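Local structure of DNA primase (Helicobacter pylori, 4EHS) at residues D49-V52 against G53-S57. The protein synthesises short RNA primers for DNA polymerase during replication and stimulates the DnaB helicase, which it binds through its C-terminal domain. Numbering follows the deposited sequence.
Sequences DLAV and GYIHS
Ala51 O accepts two successive backbone amides, Tyr54 N at 2.8 Å and Ile55 N at 3.0 Å, as the chain leaves helix 45-51. The amide of Ile55 comes in nearly in line with the carbonyl bond (C=O...N 169°), whereas that of Tyr54 lies above the carbonyl plane; both N-H groups aim well, so two bonds grip one oxygen. One residue earlier, Leu50 O takes a more bent bond from Gly53 N at 3.0 Å, a donor three residues on that is also lifted out of the carbonyl plane. Two of these bonds are of the i to i+3 (3-10) kind, while Ile55 N to Ala51 O keeps the alpha-helical i to i+4 spacing; the mixed pattern is consistent with a helix fraying into a turn before the backbone extends at Ile55.

Side chains then close over this turn. The ring of Tyr54 lies beside the Leu50 carbonyl, its CD2 resting 3.4 Å from Leu50 O, and its CE2 meets CD1 of Leu50 at 3.8 Å. That methyl sits at the ring's edge, in its plane. With chi1 at 58°, CG1 of Ile55 is held between its own backbone N and carbonyl carbon, which sets it 3.4 Å from Ala51 O and 4.1 Å from Ala51 CB. Val52 packs on Lys131 of the second subunit.

Backbone amides thus satisfy both carbonyls, and Ala51 and Ile55 pack inward beside them: three main-chain bonds hold the turn after helix 45-51, while Ile55 joins it to Phe67 of helix 64-71 and to Leu100 and Ile104 of helix 96-117 in the helicase-binding domain.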
loop_
_atom_site.group_PDB
_atom_site.type_symbol
_atom_site.label_atom_id
_atom_site.label_comp_id
_atom_site.label_asym_id
_atom_site.label_seq_id
_atom_site.Cartn_x
_atom_site.Cartn_y
_atom_site.Cartn_z
ATOM N N ASP A 49 -13.591 -4.699 -3.111
ATOM C CA ASP A 49 -12.459 -5.564 -3.511
ATOM C C ASP A 49 -11.358 -4.748 -4.190
ATOM O O ASP A 49 -10.180 -4.877 -3.864
ATOM C CB ASP A 49 -12.931 -6.676 -4.464
ATOM C CG ASP A 49 -14.063 -7.555 -3.863
ATOM O OD1 ASP A 49 -14.343 -7.560 -2.644
ATOM O OD2 ASP A 49 -14.722 -8.232 -4.692
ATOM N N LEU A 50 -11.747 -3.883 -5.136
ATOM C CA LEU A 50 -10.784 -3.018 -5.802
ATOM C C LEU A 50 -10.154 -2.054 -4.789
ATOM O O LEU A 50 -8.914 -1.875 -4.727
ATOM C CB LEU A 50 -11.505 -2.200 -6.887
ATOM C CG LEU A 50 -10.571 -1.211 -7.599
ATOM C CD1 LEU A 50 -9.463 -1.943 -8.330
ATOM C CD2 LEU A 50 -11.364 -0.344 -8.566
ATOM N N ALA A 51 -11.006 -1.388 -4.015
ATOM C CA ALA A 51 -10.534 -0.251 -3.199
ATOM C C ALA A 51 -9.522 -0.746 -2.165
ATOM O O ALA A 51 -8.577 -0.041 -1.869
ATOM C CB ALA A 51 -11.670 0.463 -2.485
ATOM N N VAL A 52 -9.691 -1.975 -1.627
ATOM C CA VAL A 52 -8.749 -2.385 -0.560
ATOM C C VAL A 52 -7.320 -2.652 -1.114
ATOM O O VAL A 52 -6.405 -2.785 -0.307
ATOM C CB VAL A 52 -9.268 -3.584 0.311
ATOM C CG1 VAL A 52 -10.572 -3.170 0.981
ATOM C CG2 VAL A 52 -9.420 -4.761 -0.596
ATOM N N GLY A 53 -7.160 -2.664 -2.437
ATOM C CA GLY A 53 -5.851 -2.625 -3.129
ATOM C C GLY A 53 -5.099 -1.312 -2.939
ATOM O O GLY A 53 -3.867 -1.271 -3.124
ATOM N N TYR A 54 -5.822 -0.241 -2.548
ATOM C CA TYR A 54 -5.245 1.150 -2.652
ATOM C C TYR A 54 -5.445 1.952 -1.363
ATOM O O TYR A 54 -4.631 2.834 -1.042
ATOM C CB TYR A 54 -5.885 1.907 -3.815
ATOM C CG TYR A 54 -5.627 1.218 -5.126
ATOM C CD1 TYR A 54 -4.381 1.300 -5.755
ATOM C CD2 TYR A 54 -6.611 0.396 -5.693
ATOM C CE1 TYR A 54 -4.151 0.629 -6.977
ATOM C CE2 TYR A 54 -6.381 -0.300 -6.874
ATOM C CZ TYR A 54 -5.125 -0.188 -7.481
ATOM O OH TYR A 54 -4.914 -0.863 -8.660
ATOM N N ILE A 55 -6.519 1.691 -0.615
ATOM C CA ILE A 55 -6.779 2.469 0.546
ATOM C C ILE A 55 -6.987 1.556 1.738
ATOM O O ILE A 55 -7.328 0.335 1.618
ATOM C CB ILE A 55 -7.975 3.498 0.387
ATOM C CG1 ILE A 55 -9.260 2.729 0.017
ATOM C CG2 ILE A 55 -7.656 4.516 -0.700
ATOM C CD1 ILE A 55 -10.552 3.480 0.181
ATOM N N HIS A 56 -6.784 2.153 2.879
ATOM C CA HIS A 56 -7.129 1.518 4.140
ATOM C C HIS A 56 -7.820 2.523 5.027
ATOM O O HIS A 56 -7.947 3.741 4.709
ATOM C CB HIS A 56 -5.842 0.953 4.795
ATOM C CG HIS A 56 -4.795 2.018 5.033
ATOM N ND1 HIS A 56 -4.873 2.876 6.060
ATOM C CD2 HIS A 56 -3.686 2.396 4.296
ATOM C CE1 HIS A 56 -3.856 3.763 6.006
ATOM N NE2 HIS A 56 -3.135 3.478 4.926
ATOM N N SER A 57 -8.254 2.036 6.194
ATOM C CA SER A 57 -8.942 2.812 7.170
ATOM C C SER A 57 -8.269 4.151 7.547
ATOM O O SER A 57 -8.951 5.182 7.635
ATOM C CB SER A 57 -9.119 1.904 8.398
ATOM O OG SER A 57 -9.655 2.632 9.430
#